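Local structure of integron cassette protein (Vibrio cholerae, 3FY6) at the interface of chains A and B. The protein is of unknown function, comes from a mobile gene cassette, and pairs with a second copy of itself across a two-fold symmetric interface that may be its working dimer. Coordinates in Å, arbitrary orientation; residue numbers count along the deposited sequence, not the author numbering. Chains: chain A/B, Integron cassette protein.

Contact 1: the interface of chains A and B. Residues chain A 74-76, 80, 108; chain B 72-73, 126.
A:Ile76 pushes its side chain between two aromatic residues of the other chain, B:Tyr72 and B:Phe126. Starting at CB, the branch point already lies against B:Tyr72, with CB and CG of the tyrosine as neighbours. The CG2 methyl of A:Ile76 goes one way, 3.9 Å from CB of B:Tyr72; it also looks toward CE1 of B:Phe126 and, within its own chain, meets the indole edge of A:Trp108. The other branch runs out through CG1, which is anti to the backbone N (chi1 -161°), and carries CD1 over the centre of the B:Tyr72 ring. CD1 of A:Ile76 is also 3.8 Å from CD1 of B:Phe126, so one tip serves both rings. B:Phe126, the C-terminal residue, has the CD2 methyl of A:Leu80 over the middle of its face, while CD1 of A:Leu80 comes to 3.8 Å from CZ of B:Phe126. CE1 of B:Phe126 reaches CH2 of A:Trp108 at 3.9 Å. Beside this apolar core, the backbone N of A:Glu75 donates to the carbonyl O of B:Pro73 at 3.1 Å, from above the carbonyl plane; A:Glu75 is poorly ordered, so this bond carries some reserve. The patch joins the loops leading into helix 77-89 of each chain, with the B-chain C-terminus closing one side.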
ATOM      1  N   PRO A  74       2.786  -1.378  -0.163  1.00 26.54           N
ATOM      2  CA  PRO A  74       2.238  -0.281   0.642  1.00 19.74           C
ATOM      3  C   PRO A  74       2.294   1.015  -0.169  1.00 18.54           C
ATOM      4  O   PRO A  74       3.194   1.193  -0.994  1.00 21.70           O
ATOM      5  CB  PRO A  74       3.191  -0.221   1.831  1.00 27.16           C
ATOM      6  CG  PRO A  74       3.773  -1.622   1.917  1.00 24.46           C
ATOM      7  CD  PRO A  74       3.900  -2.073   0.506  1.00 24.48           C
ATOM      8  N   GLU A  75       1.331   1.903   0.036  1.00 23.66           N
ATOM      9  CA  GLU A  75       1.239   3.115  -0.774  1.00 26.81           C
ATOM     10  C   GLU A  75       2.456   4.039  -0.597  1.00 29.38           C
ATOM     11  O   GLU A  75       2.821   4.772  -1.511  1.00 28.51           O
ATOM     12  CB  GLU A  75      -0.071   3.859  -0.472  1.00 35.30           C
ATOM     13  CG  GLU A  75      -0.028   5.370  -0.718  1.00 54.16           C
ATOM     14  CD  GLU A  75       0.004   5.740  -2.197  1.00 62.94           C
ATOM     15  OE1 GLU A  75      -0.582   4.993  -3.011  1.00 68.95           O
ATOM     16  OE2 GLU A  75       0.607   6.783  -2.541  1.00 59.18           O
ATOM     17  N   ILE A  76       3.087   3.988   0.574  1.00 23.17           N
ATOM     18  CA  ILE A  76       4.257   4.821   0.858  1.00 19.39           C
ATOM     19  C   ILE A  76       5.561   4.347   0.183  1.00 17.26           C
ATOM     20  O   ILE A  76       6.595   5.009   0.285  1.00 17.21           O
ATOM     21  CB  ILE A  76       4.512   4.884   2.368  1.00 18.94           C
ATOM     22  CG1 ILE A  76       5.405   6.082   2.710  1.00 19.75           C
ATOM     23  CG2 ILE A  76       5.107   3.552   2.862  1.00 13.46           C
ATOM     24  CD1 ILE A  76       5.645   6.261   4.211  1.00 25.52           C
ATOM     25  N   LEU A  80       9.370   6.087  -0.013  1.00 13.45           N
ATOM     26  CA  LEU A  80      10.603   5.488   0.527  1.00 15.05           C
ATOM     27  C   LEU A  80      11.740   5.515  -0.492  1.00 18.81           C
ATOM     28  O   LEU A  80      12.865   5.884  -0.158  1.00 18.11           O
ATOM     29  CB  LEU A  80      10.377   4.052   0.989  1.00 15.77           C
ATOM     30  CG  LEU A  80       9.347   3.820   2.094  1.00 17.89           C
ATOM     31  CD1 LEU A  80       9.585   2.458   2.722  1.00 16.53           C
ATOM     32  CD2 LEU A  80       9.398   4.919   3.146  1.00 11.64           C
ATOM     33  N   TRP A 108      10.480  -5.787   2.199  1.00 13.53           N
ATOM     34  CA  TRP A 108       9.183  -5.469   2.785  1.00 12.23           C
ATOM     35  C   TRP A 108       8.051  -5.766   1.792  1.00 14.48           C
ATOM     36  O   TRP A 108       7.060  -6.422   2.122  1.00 13.77           O
ATOM     37  CB  TRP A 108       9.141  -3.991   3.175  1.00  9.91           C
ATOM     38  CG  TRP A 108       7.889  -3.576   3.907  1.00 13.27           C
ATOM     39  CD1 TRP A 108       7.137  -4.341   4.748  1.00 10.13           C
ATOM     40  CD2 TRP A 108       7.293  -2.272   3.910  1.00 12.40           C
ATOM     41  NE1 TRP A 108       6.098  -3.598   5.265  1.00 14.78           N
ATOM     42  CE2 TRP A 108       6.167  -2.327   4.761  1.00 11.01           C
ATOM     43  CE3 TRP A 108       7.590  -1.071   3.264  1.00 16.56           C
ATOM     44  CZ2 TRP A 108       5.343  -1.231   4.975  1.00 15.19           C
ATOM     45  CZ3 TRP A 108       6.770   0.024   3.484  1.00 17.55           C
ATOM     46  CH2 TRP A 108       5.669  -0.061   4.337  1.00 15.83           C
TER
ATOM     47  N   TYR B  72       0.308   2.458   6.759  1.00 12.61           N
ATOM     48  CA  TYR B  72       0.509   2.629   5.319  1.00 17.05           C
ATOM     49  C   TYR B  72       0.212   1.349   4.527  1.00 24.36           C
ATOM     50  O   TYR B  72       1.122   0.642   4.108  1.00 32.06           O
ATOM     51  CB  TYR B  72       1.932   3.145   5.048  1.00 20.43           C
ATOM     52  CG  TYR B  72       2.265   4.378   5.873  1.00 28.62           C
ATOM     53  CD1 TYR B  72       1.801   5.634   5.502  1.00 30.56           C
ATOM     54  CD2 TYR B  72       3.021   4.281   7.034  1.00 29.04           C
ATOM     55  CE1 TYR B  72       2.090   6.760   6.259  1.00 30.00           C
ATOM     56  CE2 TYR B  72       3.313   5.400   7.795  1.00 31.97           C
ATOM     57  CZ  TYR B  72       2.840   6.634   7.403  1.00 33.04           C
ATOM     58  OH  TYR B  72       3.128   7.749   8.149  1.00 40.07           O
ATOM     59  N   PRO B  73      -1.076   1.060   4.302  1.00 21.48           N
ATOM     60  CA  PRO B  73      -1.451  -0.193   3.646  1.00 20.27           C
ATOM     61  C   PRO B  73      -1.352  -0.075   2.133  1.00 17.05           C
ATOM     62  O   PRO B  73      -1.228   1.028   1.592  1.00 14.78           O
ATOM     63  CB  PRO B  73      -2.925  -0.362   4.022  1.00 19.60           C
ATOM     64  CG  PRO B  73      -3.382   0.988   4.544  1.00 28.18           C
ATOM     65  CD  PRO B  73      -2.229   1.957   4.446  1.00 28.97           C
ATOM     66  N   PHE B 126      10.230   6.680   9.069  1.00 20.23           N
ATOM     67  CA  PHE B 126       8.809   6.418   9.245  1.00 20.48           C
ATOM     68  C   PHE B 126       8.584   5.225  10.162  1.00 26.45           C
ATOM     69  O   PHE B 126       9.541   4.601  10.618  1.00 29.55           O
ATOM     70  CB  PHE B 126       8.109   6.224   7.888  1.00 17.31           C
ATOM     71  CG  PHE B 126       8.190   4.816   7.336  1.00 17.45           C
ATOM     72  CD1 PHE B 126       7.037   4.136   6.972  1.00 14.40           C
ATOM     73  CD2 PHE B 126       9.418   4.188   7.164  1.00 18.19           C
ATOM     74  CE1 PHE B 126       7.098   2.844   6.446  1.00 21.34           C
ATOM     75  CE2 PHE B 126       9.495   2.901   6.641  1.00 20.62           C
ATOM     76  CZ  PHE B 126       8.337   2.227   6.277  1.00 22.34           C
ATOM     77  OXT PHE B 126       7.444   4.870  10.474  1.00 29.92           O
TER

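Contact 2: the interface of chains A and B. Residues chain A 80, 83-84, 101, 104-105; chain B 117, 122.
B:Trp122 lays its indole into the groove between helices 77-89 and 95-114 of chain A, and much of the tight packing is on this one ring. NE1 of B:Trp122 donates to the backbone O of A:Glu101 at 2.9 Å (155° at H), with the acceptor almost in the indole plane and the donor tilted from the plane of the carbonyl. Farther round the rim, CZ2 of B:Trp122 presses on the CG2 methyl of A:Val105 at 3.4 Å, which marks the tight side. CH2 of B:Trp122 is 3.8 Å from CB of A:Leu80, whose backbone O lies at the ring edge in plane. A chi1 of -70° sets CG of B:Trp122 beside its backbone N, and the ring then reaches the groove. B:Pro117 packs over the A:Leu104 end, its CG 3.8 Å from the carbonyl O of A:Leu104. The other margin is looser: A:His83 and A:Ala84 each bury only about 3 Å² and touch the rim glancingly, the imidazole and indole running antiparallel. The A:Glu101 side chain, bent at chi2, runs back alongside the indole, its carboxylate turned 67° from the ring plane; OE1 of A:Glu101 comes within 3.2 Å of NE1 of B:Trp122 but takes no hydrogen bond, because the N-H is directed at the backbone O instead.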
ATOM      1  N   LEU A  80       9.370   6.087  -0.013  1.00 13.45           N
ATOM      2  CA  LEU A  80      10.603   5.488   0.527  1.00 15.05           C
ATOM      3  C   LEU A  80      11.740   5.515  -0.492  1.00 18.81           C
ATOM      4  O   LEU A  80      12.865   5.884  -0.158  1.00 18.11           O
ATOM      5  CB  LEU A  80      10.377   4.052   0.989  1.00 15.77           C
ATOM      6  CG  LEU A  80       9.347   3.820   2.094  1.00 17.89           C
ATOM      7  CD1 LEU A  80       9.585   2.458   2.722  1.00 16.53           C
ATOM      8  CD2 LEU A  80       9.398   4.919   3.146  1.00 11.64           C
ATOM      9  N   HIS A  83      13.104   8.894  -0.638  1.00 12.71           N
ATOM     10  CA  HIS A  83      13.888   9.258   0.532  1.00 20.50           C
ATOM     11  C   HIS A  83      15.307   8.732   0.408  1.00 19.09           C
ATOM     12  O   HIS A  83      16.258   9.474   0.590  1.00 16.43           O
ATOM     13  CB  HIS A  83      13.246   8.751   1.824  1.00 15.80           C
ATOM     14  CG  HIS A  83      14.041   9.072   3.057  1.00 13.92           C
ATOM     15  ND1 HIS A  83      14.334  10.359   3.438  1.00 15.81           N
ATOM     16  CD2 HIS A  83      14.611   8.265   3.986  1.00 14.99           C
ATOM     17  CE1 HIS A  83      15.042  10.339   4.557  1.00 16.69           C
ATOM     18  NE2 HIS A  83      15.224   9.080   4.910  1.00 13.66           N
ATOM     19  N   ALA A  84      15.447   7.450   0.100  1.00 15.80           N
ATOM     20  CA  ALA A  84      16.771   6.870  -0.051  1.00 18.50           C
ATOM     21  C   ALA A  84      17.584   7.642  -1.091  1.00 19.06           C
ATOM     22  O   ALA A  84      18.776   7.924  -0.891  1.00 13.76           O
ATOM     23  CB  ALA A  84      16.666   5.405  -0.427  1.00 16.70           C
ATOM     24  N   GLU A 101      19.603  -0.212   1.931  1.00 14.40           N
ATOM     25  CA  GLU A 101      18.364   0.422   2.363  1.00 13.02           C
ATOM     26  C   GLU A 101      17.212   0.146   1.357  1.00 16.76           C
ATOM     27  O   GLU A 101      16.081  -0.138   1.758  1.00 12.58           O
ATOM     28  CB  GLU A 101      18.571   1.919   2.611  1.00 13.00           C
ATOM     29  CG  GLU A 101      19.594   2.233   3.742  1.00 12.46           C
ATOM     30  CD  GLU A 101      19.251   1.570   5.082  1.00 18.58           C
ATOM     31  OE1 GLU A 101      18.077   1.244   5.315  1.00 19.80           O
ATOM     32  OE2 GLU A 101      20.158   1.373   5.912  1.00 30.35           O
ATOM     33  N   LEU A 104      15.990  -3.376   1.609  1.00 16.74           N
ATOM     34  CA  LEU A 104      15.081  -3.611   2.721  1.00 16.06           C
ATOM     35  C   LEU A 104      13.650  -3.215   2.315  1.00 16.01           C
ATOM     36  O   LEU A 104      12.669  -3.788   2.808  1.00 16.31           O
ATOM     37  CB  LEU A 104      15.523  -2.877   4.000  1.00 13.64           C
ATOM     38  CG  LEU A 104      16.872  -3.231   4.641  1.00 15.43           C
ATOM     39  CD1 LEU A 104      17.059  -2.447   5.948  1.00 16.17           C
ATOM     40  CD2 LEU A 104      16.985  -4.729   4.913  1.00 20.01           C
ATOM     41  N   VAL A 105      13.521  -2.241   1.421  1.00 11.04           N
ATOM     42  CA  VAL A 105      12.189  -1.886   0.949  1.00 15.23           C
ATOM     43  C   VAL A 105      11.631  -3.005   0.059  1.00 21.13           C
ATOM     44  O   VAL A 105      10.462  -3.380   0.173  1.00 16.69           O
ATOM     45  CB  VAL A 105      12.172  -0.565   0.187  1.00 15.44           C
ATOM     46  CG1 VAL A 105      10.766  -0.289  -0.322  1.00 15.15           C
ATOM     47  CG2 VAL A 105      12.635   0.569   1.094  1.00 14.03           C
TER
ATOM     48  N   PRO B 117      10.395  -1.993   7.188  1.00 16.94           N
ATOM     49  CA  PRO B 117      11.860  -2.045   7.291  1.00 21.13           C
ATOM     50  C   PRO B 117      12.330  -1.548   8.663  1.00 20.31           C
ATOM     51  O   PRO B 117      11.778  -0.578   9.188  1.00 15.86           O
ATOM     52  CB  PRO B 117      12.320  -1.106   6.175  1.00 22.63           C
ATOM     53  CG  PRO B 117      11.215  -1.181   5.157  1.00 17.89           C
ATOM     54  CD  PRO B 117       9.940  -1.351   5.941  1.00 10.71           C
ATOM     55  N   TRP B 122      15.578   3.478   8.197  1.00 11.30           N
ATOM     56  CA  TRP B 122      14.138   3.466   7.977  1.00 13.01           C
ATOM     57  C   TRP B 122      13.347   3.801   9.239  1.00 16.84           C
ATOM     58  O   TRP B 122      12.286   4.422   9.168  1.00 15.84           O
ATOM     59  CB  TRP B 122      13.681   2.142   7.362  1.00 11.03           C
ATOM     60  CG  TRP B 122      14.142   2.012   5.944  1.00 14.36           C
ATOM     61  CD1 TRP B 122      14.905   1.007   5.410  1.00 15.94           C
ATOM     62  CD2 TRP B 122      13.906   2.942   4.887  1.00 10.93           C
ATOM     63  NE1 TRP B 122      15.133   1.247   4.075  1.00 16.96           N
ATOM     64  CE2 TRP B 122      14.531   2.431   3.733  1.00 16.03           C
ATOM     65  CE3 TRP B 122      13.219   4.162   4.805  1.00 14.22           C
ATOM     66  CZ2 TRP B 122      14.497   3.099   2.513  1.00 14.54           C
ATOM     67  CZ3 TRP B 122      13.185   4.818   3.605  1.00 14.01           C
ATOM     68  CH2 TRP B 122      13.815   4.288   2.470  1.00 12.93           C
TER

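Contact 3: the interface of chains A and B. Residues chain A 74, 108, 111-112; chain B 112, 115-117, 126.
Where the last turns of helix 95-114 in chain B give way to an extended stretch, A:Trp108 meets the backbone O of B:Val112, B:Ala115 makes the turn, and B:Lys116 (phi/psi -49/147°) and B:Pro117 follow in polyproline-like conformations. With CG opposite the backbone N (chi1 -175°), A:Trp108 sends its indole out to chain B, where NE1 of A:Trp108 donates to that O of B:Val112 at 2.9 Å, the acceptor close to the ring plane. The ring is gripped on both faces: CA of B:Lys116 and CD of B:Pro117 lie over one side of its five-membered ring, each 3.8 Å from the centroid, and CG of A:Pro74, from the same chain, lies against the opposite face, toward the rim of the six-membered ring. CZ2 of A:Trp108 meets the CG1 methyl of B:Val112 at 3.6 Å. CG2 of B:Val112 lies 3.8 Å from CG2 of A:Val112. A:Lys111 runs out straight beside B:Ala115, its CD 3.7 Å from CB of B:Ala115; NZ then reaches the B:Ala115 carbonyl O through a water. Within chain B, NZ of B:Lys116 donates to the C-terminal carboxylate OXT of B:Phe126 at 3.0 Å, tying the last residue back. The site lies where helices 95-114 of both chains meet, at the root of the B-chain arm that crosses chain A.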
ATOM      1  N   PRO A  74       2.786  -1.378  -0.163  1.00 26.54           N
ATOM      2  CA  PRO A  74       2.238  -0.281   0.642  1.00 19.74           C
ATOM      3  C   PRO A  74       2.294   1.015  -0.169  1.00 18.54           C
ATOM      4  O   PRO A  74       3.194   1.193  -0.994  1.00 21.70           O
ATOM      5  CB  PRO A  74       3.191  -0.221   1.831  1.00 27.16           C
ATOM      6  CG  PRO A  74       3.773  -1.622   1.917  1.00 24.46           C
ATOM      7  CD  PRO A  74       3.900  -2.073   0.506  1.00 24.48           C
ATOM      8  N   TRP A 108      10.480  -5.787   2.199  1.00 13.53           N
ATOM      9  CA  TRP A 108       9.183  -5.469   2.785  1.00 12.23           C
ATOM     10  C   TRP A 108       8.051  -5.766   1.792  1.00 14.48           C
ATOM     11  O   TRP A 108       7.060  -6.422   2.122  1.00 13.77           O
ATOM     12  CB  TRP A 108       9.141  -3.991   3.175  1.00  9.91           C
ATOM     13  CG  TRP A 108       7.889  -3.576   3.907  1.00 13.27           C
ATOM     14  CD1 TRP A 108       7.137  -4.341   4.748  1.00 10.13           C
ATOM     15  CD2 TRP A 108       7.293  -2.272   3.910  1.00 12.40           C
ATOM     16  NE1 TRP A 108       6.098  -3.598   5.265  1.00 14.78           N
ATOM     17  CE2 TRP A 108       6.167  -2.327   4.761  1.00 11.01           C
ATOM     18  CE3 TRP A 108       7.590  -1.071   3.264  1.00 16.56           C
ATOM     19  CZ2 TRP A 108       5.343  -1.231   4.975  1.00 15.19           C
ATOM     20  CZ3 TRP A 108       6.770   0.024   3.484  1.00 17.55           C
ATOM     21  CH2 TRP A 108       5.669  -0.061   4.337  1.00 15.83           C
ATOM     22  N   LYS A 111       7.405  -9.373   1.610  1.00 16.43           N
ATOM     23  CA  LYS A 111       6.663  -9.878   2.762  1.00 16.67           C
ATOM     24  C   LYS A 111       5.160  -9.570   2.657  1.00 13.43           C
ATOM     25  O   LYS A 111       4.320 -10.377   3.046  1.00 19.44           O
ATOM     26  CB  LYS A 111       7.232  -9.313   4.067  1.00 17.44           C
ATOM     27  CG  LYS A 111       8.553  -9.952   4.488  1.00 29.88           C
ATOM     28  CD  LYS A 111       9.043  -9.333   5.792  1.00 44.84           C
ATOM     29  CE  LYS A 111      10.512  -9.639   6.073  1.00 48.10           C
ATOM     30  NZ  LYS A 111      11.016  -8.840   7.236  1.00 48.35           N
ATOM     31  N   VAL A 112       4.842  -8.390   2.144  1.00 14.04           N
ATOM     32  CA  VAL A 112       3.461  -7.974   1.937  1.00 15.28           C
ATOM     33  C   VAL A 112       2.762  -8.939   0.978  1.00 20.48           C
ATOM     34  O   VAL A 112       1.677  -9.451   1.264  1.00 17.09           O
ATOM     35  CB  VAL A 112       3.421  -6.542   1.380  1.00 13.63           C
ATOM     36  CG1 VAL A 112       1.980  -6.130   1.010  1.00 10.02           C
ATOM     37  CG2 VAL A 112       4.013  -5.574   2.416  1.00 12.14           C
TER
ATOM     38  N   VAL B 112       1.647  -6.003   7.351  1.00 13.95           N
ATOM     39  CA  VAL B 112       2.403  -5.012   6.604  1.00 16.16           C
ATOM     40  C   VAL B 112       3.099  -4.065   7.584  1.00 15.84           C
ATOM     41  O   VAL B 112       4.291  -3.790   7.468  1.00 18.36           O
ATOM     42  CB  VAL B 112       1.470  -4.219   5.679  1.00 17.98           C
ATOM     43  CG1 VAL B 112       2.179  -3.009   5.097  1.00 18.90           C
ATOM     44  CG2 VAL B 112       0.931  -5.136   4.570  1.00 16.67           C
ATOM     45  N   ALA B 115       5.912  -5.765   9.438  1.00 16.14           N
ATOM     46  CA  ALA B 115       7.089  -6.100   8.637  1.00 17.83           C
ATOM     47  C   ALA B 115       7.849  -4.887   8.097  1.00 16.34           C
ATOM     48  O   ALA B 115       8.776  -5.051   7.294  1.00 18.53           O
ATOM     49  CB  ALA B 115       6.694  -7.029   7.478  1.00 18.17           C
ATOM     50  N   LYS B 116       7.467  -3.679   8.511  1.00 14.45           N
ATOM     51  CA  LYS B 116       8.141  -2.473   8.024  1.00 20.97           C
ATOM     52  C   LYS B 116       9.662  -2.605   8.130  1.00 23.76           C
ATOM     53  O   LYS B 116      10.172  -3.254   9.049  1.00 20.09           O
ATOM     54  CB  LYS B 116       7.701  -1.232   8.803  1.00 30.53           C
ATOM     55  CG  LYS B 116       6.266  -0.815   8.571  1.00 35.96           C
ATOM     56  CD  LYS B 116       6.039   0.654   8.910  1.00 30.60           C
ATOM     57  CE  LYS B 116       6.721   1.048  10.185  1.00 30.85           C
ATOM     58  NZ  LYS B 116       6.061   2.231  10.810  1.00 39.48           N
ATOM     59  N   PRO B 117      10.395  -1.993   7.188  1.00 16.94           N
ATOM     60  CA  PRO B 117      11.860  -2.045   7.291  1.00 21.13           C
ATOM     61  C   PRO B 117      12.330  -1.548   8.663  1.00 20.31           C
ATOM     62  O   PRO B 117      11.778  -0.578   9.188  1.00 15.86           O
ATOM     63  CB  PRO B 117      12.320  -1.106   6.175  1.00 22.63           C
ATOM     64  CG  PRO B 117      11.215  -1.181   5.157  1.00 17.89           C
ATOM     65  CD  PRO B 117       9.940  -1.351   5.941  1.00 10.71           C
ATOM     66  N   PHE B 126      10.230   6.680   9.069  1.00 20.23           N
ATOM     67  CA  PHE B 126       8.809   6.418   9.245  1.00 20.48           C
ATOM     68  C   PHE B 126       8.584   5.225  10.162  1.00 26.45           C
ATOM     69  O   PHE B 126       9.541   4.601  10.618  1.00 29.55           O
ATOM     70  CB  PHE B 126       8.109   6.224   7.888  1.00 17.31           C
ATOM     71  CG  PHE B 126       8.190   4.816   7.336  1.00 17.45           C
ATOM     72  CD1 PHE B 126       7.037   4.136   6.972  1.00 14.40           C
ATOM     73  CD2 PHE B 126       9.418   4.188   7.164  1.00 18.19           C
ATOM     74  CE1 PHE B 126       7.098   2.844   6.446  1.00 21.34           C
ATOM     75  CE2 PHE B 126       9.495   2.901   6.641  1.00 20.62           C
ATOM     76  CZ  PHE B 126       8.337   2.227   6.277  1.00 22.34           C
ATOM     77  OXT PHE B 126       7.444   4.870  10.474  1.00 29.92           O
TER
HETATM   78  O   HOH W   1      10.556  -6.524   5.806  1.00 25.88           O

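The three contacts adjoin one another, as their shared residues show: the C-alpha centres of contact 1 and contact 3 are about 7 Å apart, and contact 2 lies about 10 Å from each. Contacts 1 and 3 share A:Pro74, A:Trp108 and B:Phe126, contacts 1 and 2 share A:Leu80, and contacts 2 and 3 share B:Pro117. Chain A offers helices 77-89 and 95-114 and the loop before the first; chain B offers the loop ahead of its helix 77-89, the end of its long helix and its C-terminal tail. Because the interface is two-fold symmetric, the A-chain tail repeats this on chain B, a reciprocal exchange that would suit a stable dimer.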